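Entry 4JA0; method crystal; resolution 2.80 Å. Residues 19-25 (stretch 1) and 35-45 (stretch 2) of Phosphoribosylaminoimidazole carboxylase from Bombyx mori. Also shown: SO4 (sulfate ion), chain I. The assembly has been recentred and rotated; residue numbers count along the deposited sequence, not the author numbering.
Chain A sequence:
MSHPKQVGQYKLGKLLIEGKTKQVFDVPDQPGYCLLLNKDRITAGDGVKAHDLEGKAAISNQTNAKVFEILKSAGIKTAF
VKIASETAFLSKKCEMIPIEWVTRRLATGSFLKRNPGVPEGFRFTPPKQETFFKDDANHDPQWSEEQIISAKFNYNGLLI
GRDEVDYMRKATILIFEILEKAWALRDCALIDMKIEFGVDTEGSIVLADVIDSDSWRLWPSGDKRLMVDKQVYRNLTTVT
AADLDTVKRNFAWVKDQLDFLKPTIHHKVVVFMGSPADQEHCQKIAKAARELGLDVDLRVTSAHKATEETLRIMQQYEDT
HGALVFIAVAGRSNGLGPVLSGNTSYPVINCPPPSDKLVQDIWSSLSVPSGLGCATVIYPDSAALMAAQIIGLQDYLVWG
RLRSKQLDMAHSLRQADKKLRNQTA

Stretch 1 19-25: GKTKQVF
Stretch 2 (35-45) LLLNKDRITAG

Residues 22-25 and 36-39 form two neighbouring antiparallel strands, their axes 4.5 Å apart at closest approach and their N-to-C directions 160° apart. Phi and psi are extended throughout, from -151/154 at Lys-22 to -105/149 at Phe-25 and from -127/129 at Leu-36 to -84/139 at Lys-39. Lys-22 faces Lys-39 and Val-24 faces Leu-37 as non-hydrogen-bonded pairs, with CA atoms 4.2 and 4.3 Å apart; Gln-23 with Asn-38 and Phe-25 with Leu-36 are hydrogen-bonded pairs, each with CA atoms 5.1 Å apart. Together the stretches bury 659 Å².

Thr-21 loses the most surface to the other stretch, 78 Å². It precedes the strand, at phi/psi -115/-6, yet its carbonyl O accepts a hydrogen bond from Asp-40 N at 2.8 Å and so extends the ladder. Its chi1 is p (56°), and its side chain uses both of its characters: methyl CG2 lies 3.5 Å from Ile-42 O, while OG1 receives a hydrogen bond from Lys-22 NZ at 2.8 Å and gives a weak one to sulfate O3 at 3.3 Å. Beside it, Lys-20 CB packs 3.9 Å from Ala-44 CB, where the small methyl points toward stretch 1; the Lys-20 chain is m, t, t, t.

Gln-23 covers 63 Å² and centres the ladder. Its N donates to Asn-38 O at 2.8 Å, and Asn-38 N returns a bond to Gln-23 O at 2.6 Å, both nearly linear. The two side chains (Gln-23 chi1 m, chi2 t; Asn-38 chi1 t) share a face with Phe-25 and Leu-36. Gln-23 NE2 and Asn-38 ND2 approach to 4.1 Å without bonding; such polar groups suit partly exposed positions.

Val-24 covers 57 Å² on the other face, shared with Lys-22, Leu-37 and Lys-39. Val-24 and Leu-37 are buried, which suits apolar side chains. With Val-24 chi1 t (174°), its CG1 meets Leu-35 CD1 (Leu-35 chi1 t, chi2 p) and its CG2 meets Leu-37 CD1 (Leu-37 chi1 t, chi2 148°, between wells), each at 3.6 Å. Its CA lies 3.3 Å from Leu-36 O in a CA-H...O contact. Leu-37 CD1 is 3.7 Å from Lys-22 CD, so the lysine's aliphatic part (chi1 p, chi2 t, chi3 93°, between wells, chi4 m) extends this packing while its NZ turns back to hydrogen-bond Thr-21 OG1.

The ladder closes at Phe-25, modelled only to CB, whose N donates to Leu-36 O and whose O accepts from Leu-36 N, both at 2.7 Å.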

ATOM      1  N   GLY A  19     -43.835 -33.233  43.783  1.00 32.67           N
ATOM      2  CA  GLY A  19     -43.115 -33.986  42.781  1.00 29.25           C
ATOM      3  C   GLY A  19     -42.842 -35.390  43.244  1.00 27.98           C
ATOM      4  O   GLY A  19     -42.731 -35.635  44.446  1.00 17.85           O
ATOM      5  N   LYS A  20     -42.873 -36.316  42.292  1.00 32.29           N
ATOM      6  CA  LYS A  20     -42.470 -37.704  42.502  1.00 36.55           C
ATOM      7  C   LYS A  20     -41.334 -37.855  43.508  1.00 51.49           C
ATOM      8  O   LYS A  20     -41.450 -38.595  44.493  1.00 51.36           O
ATOM      9  CB  LYS A  20     -42.026 -38.332  41.175  1.00 37.06           C
ATOM     10  CG  LYS A  20     -42.952 -38.078  39.984  1.00 61.74           C
ATOM     11  CD  LYS A  20     -42.360 -38.679  38.710  1.00 62.62           C
ATOM     12  CE  LYS A  20     -43.355 -38.689  37.566  1.00 49.74           C
ATOM     13  NZ  LYS A  20     -42.771 -39.340  36.361  1.00 35.25           N
ATOM     14  N   THR A  21     -40.244 -37.131  43.247  1.00 49.07           N
ATOM     15  CA  THR A  21     -39.003 -37.264  44.015  1.00 32.76           C
ATOM     16  C   THR A  21     -38.579 -36.040  44.833  1.00 19.31           C
ATOM     17  O   THR A  21     -37.612 -36.109  45.590  1.00 23.81           O
ATOM     18  CB  THR A  21     -37.833 -37.679  43.096  1.00 22.66           C
ATOM     19  OG1 THR A  21     -37.709 -36.730  42.025  1.00 55.32           O
ATOM     20  CG2 THR A  21     -38.075 -39.066  42.505  1.00 25.64           C
ATOM     21  N   LYS A  22     -39.294 -34.930  44.690  1.00 26.52           N
ATOM     22  CA  LYS A  22     -38.917 -33.699  45.382  1.00 24.63           C
ATOM     23  C   LYS A  22     -40.119 -32.800  45.703  1.00 25.05           C
ATOM     24  O   LYS A  22     -41.144 -32.828  45.014  1.00 31.39           O
ATOM     25  CB  LYS A  22     -37.898 -32.917  44.539  1.00 32.93           C
ATOM     26  CG  LYS A  22     -38.546 -32.125  43.389  1.00 69.02           C
ATOM     27  CD  LYS A  22     -37.560 -31.753  42.286  1.00 67.43           C
ATOM     28  CE  LYS A  22     -37.530 -32.797  41.172  1.00 73.00           C
ATOM     29  NZ  LYS A  22     -36.882 -34.073  41.588  1.00 49.48           N
ATOM     30  N   GLN A  23     -39.971 -31.986  46.742  1.00 22.58           N
ATOM     31  CA  GLN A  23     -40.950 -30.953  47.069  1.00 23.63           C
ATOM     32  C   GLN A  23     -40.227 -29.622  47.006  1.00 23.49           C
ATOM     33  O   GLN A  23     -39.056 -29.528  47.388  1.00 20.80           O
ATOM     34  CB  GLN A  23     -41.475 -31.119  48.494  1.00 33.79           C
ATOM     35  CG  GLN A  23     -42.345 -32.310  48.771  1.00 29.38           C
ATOM     36  CD  GLN A  23     -42.423 -32.587  50.263  1.00 41.64           C
ATOM     37  OE1 GLN A  23     -43.490 -32.510  50.872  1.00 35.94           O
ATOM     38  NE2 GLN A  23     -41.279 -32.902  50.863  1.00 49.02           N
ATOM     39  N   VAL A  24     -40.928 -28.595  46.539  1.00 24.11           N
ATOM     40  CA  VAL A  24     -40.371 -27.248  46.483  1.00 18.58           C
ATOM     41  C   VAL A  24     -41.228 -26.292  47.282  1.00 14.21           C
ATOM     42  O   VAL A  24     -42.343 -25.962  46.879  1.00 27.61           O
ATOM     43  CB  VAL A  24     -40.283 -26.729  45.040  1.00 19.47           C
ATOM     44  CG1 VAL A  24     -39.846 -25.275  45.018  1.00 13.81           C
ATOM     45  CG2 VAL A  24     -39.383 -27.614  44.190  1.00  9.32           C
ATOM     46  N   PHE A  25     -40.685 -25.808  48.390  1.00 17.57           N
ATOM     47  CA  PHE A  25     -41.437 -24.934  49.272  1.00 20.46           C
ATOM     48  C   PHE A  25     -40.973 -23.476  49.133  1.00 22.95           C
ATOM     49  O   PHE A  25     -39.794 -23.199  48.882  1.00 23.66           O
ATOM     50  CB  PHE A  25     -41.283 -25.414  50.724  1.00  9.19           C
ATOM     51  N   LEU A  35     -37.084 -19.552  47.622  1.00 13.95           N
ATOM     52  CA  LEU A  35     -37.409 -20.942  47.273  1.00 11.63           C
ATOM     53  C   LEU A  35     -36.530 -22.009  47.967  1.00 29.16           C
ATOM     54  O   LEU A  35     -35.305 -21.860  48.030  1.00 20.95           O
ATOM     55  CB  LEU A  35     -37.259 -21.101  45.768  1.00  9.02           C
ATOM     56  CG  LEU A  35     -38.034 -22.128  44.974  1.00  6.80           C
ATOM     57  CD1 LEU A  35     -39.480 -21.731  44.988  1.00 35.85           C
ATOM     58  CD2 LEU A  35     -37.506 -22.181  43.547  1.00 27.40           C
ATOM     59  N   LEU A  36     -37.133 -23.107  48.433  1.00 25.10           N
ATOM     60  CA  LEU A  36     -36.364 -24.240  48.991  1.00 12.41           C
ATOM     61  C   LEU A  36     -36.787 -25.521  48.284  1.00 18.38           C
ATOM     62  O   LEU A  36     -37.979 -25.815  48.180  1.00 23.61           O
ATOM     63  CB  LEU A  36     -36.571 -24.382  50.509  1.00 10.81           C
ATOM     64  CG  LEU A  36     -35.807 -25.411  51.381  1.00 12.25           C
ATOM     65  CD1 LEU A  36     -36.264 -26.873  51.226  1.00 13.79           C
ATOM     66  CD2 LEU A  36     -34.335 -25.347  51.160  1.00 17.37           C
ATOM     67  N   LEU A  37     -35.826 -26.289  47.787  1.00 20.11           N
ATOM     68  CA  LEU A  37     -36.174 -27.555  47.150  1.00 15.26           C
ATOM     69  C   LEU A  37     -35.733 -28.655  48.075  1.00 20.77           C
ATOM     70  O   LEU A  37     -34.591 -28.664  48.529  1.00 17.60           O
ATOM     71  CB  LEU A  37     -35.540 -27.694  45.756  1.00 14.95           C
ATOM     72  CG  LEU A  37     -35.994 -28.894  44.899  1.00 27.58           C
ATOM     73  CD1 LEU A  37     -35.980 -28.589  43.401  1.00 14.31           C
ATOM     74  CD2 LEU A  37     -35.135 -30.132  45.179  1.00 12.44           C
ATOM     75  N   ASN A  38     -36.664 -29.547  48.388  1.00 22.61           N
ATOM     76  CA  ASN A  38     -36.415 -30.649  49.310  1.00 21.54           C
ATOM     77  C   ASN A  38     -36.527 -32.001  48.602  1.00 24.44           C
ATOM     78  O   ASN A  38     -37.606 -32.350  48.108  1.00 39.16           O
ATOM     79  CB  ASN A  38     -37.423 -30.581  50.460  1.00 13.61           C
ATOM     80  CG  ASN A  38     -36.957 -31.321  51.690  1.00 31.08           C
ATOM     81  OD1 ASN A  38     -35.809 -31.783  51.775  1.00 40.40           O
ATOM     82  ND2 ASN A  38     -37.851 -31.444  52.659  1.00 27.06           N
ATOM     83  N   LYS A  39     -35.432 -32.752  48.514  1.00 13.27           N
ATOM     84  CA  LYS A  39     -35.500 -34.056  47.848  1.00 21.67           C
ATOM     85  C   LYS A  39     -35.980 -35.174  48.777  1.00 23.08           C
ATOM     86  O   LYS A  39     -35.564 -35.258  49.930  1.00 22.14           O
ATOM     87  CB  LYS A  39     -34.163 -34.406  47.190  1.00 16.62           C
ATOM     88  CG  LYS A  39     -34.082 -33.936  45.726  1.00 15.36           C
ATOM     89  CD  LYS A  39     -32.647 -33.721  45.281  1.00 25.84           C
ATOM     90  CE  LYS A  39     -32.155 -32.332  45.668  1.00 50.00           C
ATOM     91  NZ  LYS A  39     -32.340 -31.996  47.122  1.00 28.51           N
ATOM     92  N   ASP A  40     -36.839 -36.045  48.250  1.00 44.10           N
ATOM     93  CA  ASP A  40     -37.457 -37.113  49.038  1.00 32.62           C
ATOM     94  C   ASP A  40     -36.796 -38.452  48.749  1.00 28.86           C
ATOM     95  O   ASP A  40     -36.238 -38.649  47.671  1.00 24.94           O
ATOM     96  CB  ASP A  40     -38.957 -37.192  48.749  1.00 20.71           C
ATOM     97  N   ARG A  41     -36.876 -39.377  49.704  1.00 26.85           N
ATOM     98  CA  ARG A  41     -36.182 -40.656  49.565  1.00 37.82           C
ATOM     99  C   ARG A  41     -36.987 -41.690  48.784  1.00 33.24           C
ATOM    100  O   ARG A  41     -37.186 -42.814  49.251  1.00 47.20           O
ATOM    101  CB  ARG A  41     -35.777 -41.238  50.931  1.00 34.29           C
ATOM    102  CG  ARG A  41     -34.362 -40.871  51.426  1.00 30.53           C
ATOM    103  CD  ARG A  41     -34.139 -41.248  52.899  1.00 43.70           C
ATOM    104  NE  ARG A  41     -34.980 -40.516  53.841  1.00 74.27           N
ATOM    105  CZ  ARG A  41     -34.599 -39.412  54.478  1.00 80.96           C
ATOM    106  NH1 ARG A  41     -33.372 -38.932  54.306  1.00 85.19           N
ATOM    107  NH2 ARG A  41     -35.429 -38.803  55.317  1.00 67.28           N
ATOM    108  N   ILE A  42     -37.443 -41.301  47.594  1.00 32.69           N
ATOM    109  CA  ILE A  42     -38.207 -42.191  46.726  1.00 38.36           C
ATOM    110  C   ILE A  42     -37.549 -42.288  45.345  1.00 25.73           C
ATOM    111  O   ILE A  42     -36.890 -41.354  44.892  1.00 39.67           O
ATOM    112  CB  ILE A  42     -39.654 -41.695  46.555  1.00 20.44           C
ATOM    113  N   THR A  43     -37.773 -43.403  44.662  1.00 22.49           N
ATOM    114  CA  THR A  43     -37.239 -43.603  43.319  1.00 27.20           C
ATOM    115  C   THR A  43     -38.412 -44.032  42.414  1.00 39.10           C
ATOM    116  O   THR A  43     -39.005 -45.105  42.586  1.00 41.91           O
ATOM    117  CB  THR A  43     -36.013 -44.613  43.320  1.00 33.41           C
ATOM    118  OG1 THR A  43     -35.560 -44.910  41.985  1.00 26.02           O
ATOM    119  CG2 THR A  43     -36.342 -45.911  44.064  1.00 22.31           C
ATOM    120  N   ALA A  44     -38.734 -43.174  41.449  1.00 32.72           N
ATOM    121  CA  ALA A  44     -39.944 -43.317  40.648  1.00 35.47           C
ATOM    122  C   ALA A  44     -39.583 -43.635  39.217  1.00 42.76           C
ATOM    123  O   ALA A  44     -39.623 -42.764  38.347  1.00 50.76           O
ATOM    124  CB  ALA A  44     -40.798 -42.043  40.712  1.00 20.81           C
ATOM    125  N   GLY A  45     -39.221 -44.890  38.989  1.00 29.73           N
ATOM    126  CA  GLY A  45     -38.956 -45.384  37.655  1.00 29.31           C
ATOM    127  C   GLY A  45     -40.165 -45.187  36.782  1.00 41.37           C
ATOM    128  O   GLY A  45     -41.254 -45.697  37.082  1.00 26.32           O
TER
HETATM  129  S   SO4 I 505     -40.407 -35.049  39.460  1.00131.68           S
HETATM  130  O1  SO4 I 505     -40.479 -34.471  40.802  1.00 67.64           O
HETATM  131  O2  SO4 I 505     -39.500 -34.238  38.645  1.00 65.37           O
HETATM  132  O3  SO4 I 505     -39.862 -36.406  39.584  1.00 55.54           O
HETATM  133  O4  SO4 I 505     -41.740 -35.071  38.832  1.00 56.34           O